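Local coordinates for sortase B (Listeria monocytogenes serovar 1/2a, PDB 5JCV), which acts as a transpeptidase that cleaves a C-terminal sorting signal and attaches surface proteins covalently to the cell wall through a thioester intermediate, at residues 57-69 with 124-138. Residues are numbered along the deposited sequence; the frame is centred on the assembly and turned at random.
Sequences YRNTNEFLDKNTI and YIETEFPETTDFEDY
Where strand 67-72 of the sortase sheet begins, Asn67 and Ile69, with Lys66 just before them, meet the loop and helix that follow strand 107-118, and Arg58, from the preceding loop, reaches the same loop. Arg58 turns two nitrogens end-on to a single acceptor: NH2 lies 3.0 Å and NH1 3.1 Å from Ile125 O, both in its carbonyl plane. Both bonds are bent, the NH2 one to 145° at N-H...O, as expected when two donors share one oxygen. A bend at chi3 (-65°) turns the guanidinium toward this carbonyl, while its NE pairs with Asp56. Over the centre of one guanidinium face lies the methyl CG2 of Thr127, which suits the place because that flat face accepts no hydrogen bond; the same methyl packs 3.8 Å from Ile69 CD1.

In the class B sortase domain, this loop brings helix 132-145 alongside the beta sheet. Lys66 suits that junction because its aliphatic part lies across Phe135: Lys66 CB stands 3.8 Å from the Phe135 ring centroid and 14° off its normal, a CH-pi contact, and Lys66 CD lies 3.7 Å from Phe135 CD2. Its ammonium then bonds to the carbonyls of Gly156 and Asp158. Beside it, Phe129 brings CD2 to 3.8 Å from Lys66 CB and presents its ring edge to Asn67 CB. Tyr138 extends from the helix, and its OH donates a hydrogen bond to Tyr124 O, 2.6 Å away, tying helix to loop next to the Asn67 side chain.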
loop_
_atom_site.group_PDB
_atom_site.type_symbol
_atom_site.label_atom_id
_atom_site.label_comp_id
_atom_site.label_asym_id
_atom_site.label_seq_id
_atom_site.Cartn_x
_atom_site.Cartn_y
_atom_site.Cartn_z
ATOM N N TYR A 57 -9.067 -1.127 -13.540
ATOM C CA TYR A 57 -9.904 -0.516 -12.507
ATOM C C TYR A 57 -10.882 -1.482 -11.856
ATOM O O TYR A 57 -11.359 -1.227 -10.739
ATOM C CB TYR A 57 -10.704 0.639 -13.087
ATOM C CG TYR A 57 -11.977 0.221 -13.850
ATOM C CD1 TYR A 57 -13.224 0.048 -13.194
ATOM C CD2 TYR A 57 -11.948 0.066 -15.234
ATOM C CE1 TYR A 57 -14.375 -0.290 -13.929
ATOM C CE2 TYR A 57 -13.077 -0.263 -15.954
ATOM C CZ TYR A 57 -14.283 -0.449 -15.314
ATOM O OH TYR A 57 -15.370 -0.793 -16.114
ATOM N N ARG A 58 -11.223 -2.560 -12.552
ATOM C CA ARG A 58 -12.080 -3.592 -11.967
ATOM C C ARG A 58 -11.411 -4.474 -10.901
ATOM O O ARG A 58 -12.107 -5.218 -10.232
ATOM C CB ARG A 58 -12.629 -4.496 -13.070
ATOM C CG ARG A 58 -13.556 -3.790 -14.057
ATOM C CD ARG A 58 -13.864 -4.692 -15.253
ATOM N NE ARG A 58 -12.641 -4.953 -16.031
ATOM C CZ ARG A 58 -12.461 -5.949 -16.906
ATOM N NH1 ARG A 58 -13.407 -6.835 -17.156
ATOM N NH2 ARG A 58 -11.292 -6.070 -17.541
ATOM N N ASN A 59 -10.084 -4.438 -10.768
ATOM C CA ASN A 59 -9.384 -5.351 -9.848
ATOM C C ASN A 59 -9.032 -4.617 -8.591
ATOM O O ASN A 59 -8.078 -3.819 -8.580
ATOM C CB ASN A 59 -8.093 -5.917 -10.433
ATOM C CG ASN A 59 -8.311 -6.671 -11.723
ATOM O OD1 ASN A 59 -7.615 -6.431 -12.684
ATOM N ND2 ASN A 59 -9.247 -7.598 -11.743
ATOM N N THR A 60 -9.814 -4.889 -7.547
ATOM C CA THR A 60 -9.709 -4.209 -6.240
ATOM C C THR A 60 -9.665 -5.172 -5.058
ATOM O O THR A 60 -9.779 -4.743 -3.953
ATOM C CB THR A 60 -10.902 -3.295 -6.052
ATOM O OG1 THR A 60 -12.079 -4.072 -6.292
ATOM C CG2 THR A 60 -10.843 -2.154 -7.074
ATOM N N ASN A 61 -9.435 -6.455 -5.319
ATOM C CA ASN A 61 -9.324 -7.469 -4.309
ATOM C C ASN A 61 -8.403 -8.611 -4.725
ATOM O O ASN A 61 -8.833 -9.592 -5.338
ATOM C CB ASN A 61 -10.723 -8.023 -4.009
ATOM C CG ASN A 61 -10.726 -9.062 -2.903
ATOM O OD1 ASN A 61 -9.674 -9.646 -2.497
ATOM N ND2 ASN A 61 -11.929 -9.309 -2.393
ATOM N N GLU A 62 -7.141 -8.460 -4.359
ATOM C CA GLU A 62 -6.089 -9.495 -4.468
ATOM C C GLU A 62 -6.572 -10.952 -4.166
ATOM O O GLU A 62 -6.255 -11.908 -4.898
ATOM C CB GLU A 62 -5.060 -9.130 -3.409
ATOM C CG GLU A 62 -3.593 -9.129 -3.762
ATOM C CD GLU A 62 -2.811 -8.344 -2.706
ATOM O OE1 GLU A 62 -3.221 -7.205 -2.392
ATOM O OE2 GLU A 62 -1.813 -8.844 -2.165
ATOM N N PHE A 63 -7.337 -11.121 -3.075
ATOM C CA PHE A 63 -7.583 -12.473 -2.544
ATOM C C PHE A 63 -8.669 -13.204 -3.283
ATOM O O PHE A 63 -8.700 -14.451 -3.286
ATOM C CB PHE A 63 -7.949 -12.459 -1.064
ATOM C CG PHE A 63 -7.336 -11.336 -0.310
ATOM C CD1 PHE A 63 -5.951 -11.268 -0.161
ATOM C CD2 PHE A 63 -8.147 -10.334 0.250
ATOM C CE1 PHE A 63 -5.374 -10.216 0.523
ATOM C CE2 PHE A 63 -7.577 -9.279 0.942
ATOM C CZ PHE A 63 -6.184 -9.221 1.078
ATOM N N LEU A 64 -9.578 -12.442 -3.875
ATOM C CA LEU A 64 -10.722 -13.034 -4.540
ATOM C C LEU A 64 -10.681 -12.859 -6.052
ATOM O O LEU A 64 -11.233 -13.700 -6.766
ATOM C CB LEU A 64 -12.051 -12.481 -3.962
ATOM C CG LEU A 64 -12.611 -13.112 -2.655
ATOM C CD1 LEU A 64 -11.619 -13.023 -1.521
ATOM C CD2 LEU A 64 -13.921 -12.457 -2.233
ATOM N N ASP A 65 -10.091 -11.769 -6.551
ATOM C CA ASP A 65 -10.015 -11.555 -8.030
ATOM C C ASP A 65 -9.327 -12.734 -8.649
ATOM O O ASP A 65 -8.152 -13.030 -8.303
ATOM C CB ASP A 65 -9.223 -10.308 -8.360
ATOM C CG ASP A 65 -9.961 -9.054 -8.013
ATOM O OD1 ASP A 65 -11.163 -9.164 -7.781
ATOM O OD2 ASP A 65 -9.334 -7.973 -7.911
ATOM N N LYS A 66 -10.043 -13.442 -9.522
ATOM C CA LYS A 66 -9.461 -14.611 -10.159
ATOM C C LYS A 66 -8.413 -14.152 -11.179
ATOM O O LYS A 66 -7.418 -14.822 -11.349
ATOM C CB LYS A 66 -10.523 -15.537 -10.795
ATOM C CG LYS A 66 -11.302 -16.469 -9.813
ATOM C CD LYS A 66 -10.435 -17.608 -9.186
ATOM C CE LYS A 66 -11.292 -18.812 -8.735
ATOM N NZ LYS A 66 -10.510 -19.978 -8.230
ATOM N N ASN A 67 -8.613 -12.985 -11.801
ATOM C CA ASN A 67 -7.760 -12.495 -12.902
ATOM C C ASN A 67 -7.532 -10.999 -12.779
ATOM O O ASN A 67 -8.415 -10.199 -13.050
ATOM C CB ASN A 67 -8.367 -12.841 -14.267
ATOM C CG ASN A 67 -7.514 -12.348 -15.484
ATOM O OD1 ASN A 67 -8.044 -12.092 -16.597
ATOM N ND2 ASN A 67 -6.227 -12.204 -15.286
ATOM N N THR A 68 -6.334 -10.654 -12.357
ATOM C CA THR A 68 -5.903 -9.301 -12.176
ATOM C C THR A 68 -5.098 -8.903 -13.434
ATOM O O THR A 68 -4.123 -9.601 -13.818
ATOM C CB THR A 68 -4.968 -9.251 -10.946
ATOM O OG1 THR A 68 -5.648 -9.766 -9.773
ATOM C CG2 THR A 68 -4.473 -7.862 -10.686
ATOM N N ILE A 69 -5.472 -7.784 -14.057
ATOM C CA ILE A 69 -4.871 -7.364 -15.326
ATOM C C ILE A 69 -4.098 -6.066 -15.168
ATOM O O ILE A 69 -4.591 -5.075 -14.594
ATOM C CB ILE A 69 -5.940 -7.206 -16.426
ATOM C CG1 ILE A 69 -6.720 -8.519 -16.626
ATOM C CG2 ILE A 69 -5.335 -6.802 -17.771
ATOM C CD1 ILE A 69 -8.118 -8.279 -17.136
ATOM N N TYR A 124 -9.756 -13.006 -22.946
ATOM C CA TYR A 124 -8.850 -12.968 -21.807
ATOM C C TYR A 124 -9.084 -11.827 -20.823
ATOM O O TYR A 124 -8.559 -11.878 -19.700
ATOM C CB TYR A 124 -7.390 -12.889 -22.300
ATOM C CG TYR A 124 -6.910 -11.513 -22.711
ATOM C CD1 TYR A 124 -6.302 -10.685 -21.792
ATOM C CD2 TYR A 124 -7.060 -11.046 -24.004
ATOM C CE1 TYR A 124 -5.833 -9.439 -22.144
ATOM C CE2 TYR A 124 -6.581 -9.795 -24.378
ATOM C CZ TYR A 124 -5.977 -8.991 -23.435
ATOM O OH TYR A 124 -5.499 -7.726 -23.720
ATOM N N ILE A 125 -9.836 -10.791 -21.211
ATOM C CA ILE A 125 -10.006 -9.660 -20.296
ATOM C C ILE A 125 -11.165 -9.853 -19.304
ATOM O O ILE A 125 -11.521 -8.900 -18.590
ATOM C CB ILE A 125 -10.223 -8.326 -21.027
ATOM C CG1 ILE A 125 -11.665 -8.221 -21.585
ATOM C CG2 ILE A 125 -9.167 -8.139 -22.080
ATOM C CD1 ILE A 125 -12.044 -6.866 -22.158
ATOM N N GLU A 126 -11.789 -11.031 -19.295
ATOM C CA GLU A 126 -12.824 -11.328 -18.307
ATOM C C GLU A 126 -12.254 -11.296 -16.901
ATOM O O GLU A 126 -11.188 -11.900 -16.620
ATOM C CB GLU A 126 -13.430 -12.685 -18.575
ATOM C CG GLU A 126 -14.673 -12.956 -17.760
ATOM C CD GLU A 126 -15.444 -14.132 -18.305
ATOM O OE1 GLU A 126 -15.362 -14.362 -19.536
ATOM O OE2 GLU A 126 -16.119 -14.817 -17.505
ATOM N N THR A 127 -12.930 -10.549 -16.030
ATOM C CA THR A 127 -12.621 -10.543 -14.600
ATOM C C THR A 127 -13.683 -11.169 -13.683
ATOM O O THR A 127 -13.413 -11.372 -12.501
ATOM C CB THR A 127 -12.293 -9.123 -14.096
ATOM O OG1 THR A 127 -13.382 -8.228 -14.364
ATOM C CG2 THR A 127 -11.037 -8.616 -14.787
ATOM N N GLU A 128 -14.855 -11.500 -14.212
ATOM C CA GLU A 128 -15.977 -11.955 -13.400
ATOM C C GLU A 128 -16.318 -13.394 -13.768
ATOM O O GLU A 128 -16.493 -13.726 -14.934
ATOM C CB GLU A 128 -17.181 -11.026 -13.603
ATOM C CG GLU A 128 -17.085 -9.716 -12.818
ATOM C CD GLU A 128 -17.703 -8.518 -13.551
ATOM O OE1 GLU A 128 -18.905 -8.581 -13.914
ATOM O OE2 GLU A 128 -16.981 -7.504 -13.761
ATOM N N PHE A 129 -16.355 -14.258 -12.760
ATOM C CA PHE A 129 -16.569 -15.693 -12.967
ATOM C C PHE A 129 -17.598 -16.201 -11.944
ATOM O O PHE A 129 -17.204 -16.531 -10.825
ATOM C CB PHE A 129 -15.233 -16.434 -12.826
ATOM C CG PHE A 129 -14.182 -15.934 -13.777
ATOM C CD1 PHE A 129 -14.169 -16.366 -15.104
ATOM C CD2 PHE A 129 -13.250 -14.982 -13.371
ATOM C CE1 PHE A 129 -13.235 -15.875 -16.005
ATOM C CE2 PHE A 129 -12.306 -14.488 -14.270
ATOM C CZ PHE A 129 -12.300 -14.939 -15.586
ATOM N N PRO A 130 -18.916 -16.230 -12.316
ATOM C CA PRO A 130 -19.979 -16.623 -11.357
ATOM C C PRO A 130 -19.553 -17.801 -10.500
ATOM O O PRO A 130 -19.512 -17.690 -9.272
ATOM C CB PRO A 130 -21.165 -17.004 -12.258
ATOM C CG PRO A 130 -20.940 -16.243 -13.529
ATOM C CD PRO A 130 -19.478 -15.866 -13.631
ATOM N N GLU A 131 -19.166 -18.888 -11.172
ATOM C CA GLU A 131 -18.764 -20.136 -10.530
ATOM C C GLU A 131 -17.258 -20.371 -10.643
ATOM O O GLU A 131 -16.543 -19.683 -11.394
ATOM C CB GLU A 131 -19.471 -21.312 -11.208
ATOM C CG GLU A 131 -20.875 -21.010 -11.718
ATOM C CD GLU A 131 -21.700 -22.266 -11.917
ATOM O OE1 GLU A 131 -21.719 -23.111 -10.997
ATOM O OE2 GLU A 131 -22.324 -22.400 -12.992
ATOM N N THR A 132 -16.796 -21.374 -9.903
ATOM C CA THR A 132 -15.463 -21.915 -10.071
ATOM C C THR A 132 -15.337 -22.650 -11.418
ATOM O O THR A 132 -14.244 -22.726 -11.995
ATOM C CB THR A 132 -15.135 -22.857 -8.912
ATOM O OG1 THR A 132 -15.197 -22.110 -7.694
ATOM C CG2 THR A 132 -13.742 -23.484 -9.055
ATOM N N THR A 133 -16.455 -23.172 -11.923
ATOM C CA THR A 133 -16.476 -23.861 -13.212
ATOM C C THR A 133 -16.269 -22.894 -14.386
ATOM O O THR A 133 -15.785 -23.293 -15.445
ATOM C CB THR A 133 -17.801 -24.627 -13.417
ATOM O OG1 THR A 133 -18.903 -23.708 -13.397
ATOM C CG2 THR A 133 -17.991 -25.692 -12.327
ATOM N N ASP A 134 -16.645 -21.624 -14.206
ATOM C CA ASP A 134 -16.478 -20.622 -15.268
ATOM C C ASP A 134 -15.004 -20.260 -15.467
ATOM O O ASP A 134 -14.556 -20.069 -16.580
ATOM C CB ASP A 134 -17.302 -19.368 -14.977
ATOM C CG ASP A 134 -18.795 -19.657 -14.922
ATOM O OD1 ASP A 134 -19.257 -20.619 -15.575
ATOM O OD2 ASP A 134 -19.508 -18.925 -14.208
ATOM N N PHE A 135 -14.256 -20.208 -14.372
ATOM C CA PHE A 135 -12.842 -19.945 -14.439
ATOM C C PHE A 135 -12.038 -21.103 -15.035
ATOM O O PHE A 135 -10.966 -20.888 -15.612
ATOM C CB PHE A 135 -12.334 -19.598 -13.061
ATOM C CG PHE A 135 -10.973 -19.002 -13.066
ATOM C CD1 PHE A 135 -10.703 -17.878 -13.850
ATOM C CD2 PHE A 135 -9.943 -19.559 -12.301
ATOM C CE1 PHE A 135 -9.449 -17.329 -13.865
ATOM C CE2 PHE A 135 -8.683 -19.007 -12.308
ATOM C CZ PHE A 135 -8.437 -17.882 -13.084
ATOM N N GLU A 136 -12.551 -22.326 -14.911
ATOM C CA GLU A 136 -11.891 -23.477 -15.523
ATOM C C GLU A 136 -12.117 -23.517 -17.036
ATOM O O GLU A 136 -11.230 -23.978 -17.772
ATOM C CB GLU A 136 -12.319 -24.790 -14.829
ATOM C CG GLU A 136 -11.885 -26.105 -15.500
ATOM C CD GLU A 136 -10.372 -26.303 -15.683
ATOM O OE1 GLU A 136 -9.533 -25.557 -15.112
ATOM O OE2 GLU A 136 -10.018 -27.251 -16.418
ATOM N N ASP A 137 -13.280 -23.032 -17.492
ATOM C CA ASP A 137 -13.562 -22.857 -18.930
ATOM C C ASP A 137 -12.626 -21.776 -19.504
ATOM O O ASP A 137 -12.064 -21.942 -20.593
ATOM C CB ASP A 137 -15.016 -22.404 -19.204
ATOM C CG ASP A 137 -16.072 -23.256 -18.498
ATOM O OD1 ASP A 137 -15.843 -24.446 -18.207
ATOM O OD2 ASP A 137 -17.166 -22.718 -18.237
ATOM N N TYR A 138 -12.495 -20.669 -18.768
ATOM C CA TYR A 138 -11.559 -19.595 -19.098
ATOM C C TYR A 138 -10.127 -20.129 -19.264
ATOM O O TYR A 138 -9.459 -19.853 -20.267
ATOM C CB TYR A 138 -11.638 -18.480 -18.050
ATOM C CG TYR A 138 -10.673 -17.345 -18.263
ATOM C CD1 TYR A 138 -11.055 -16.175 -18.891
ATOM C CD2 TYR A 138 -9.378 -17.442 -17.822
ATOM C CE1 TYR A 138 -10.156 -15.140 -19.084
ATOM C CE2 TYR A 138 -8.478 -16.420 -17.995
ATOM C CZ TYR A 138 -8.848 -15.274 -18.638
ATOM O OH TYR A 138 -7.891 -14.279 -18.800
#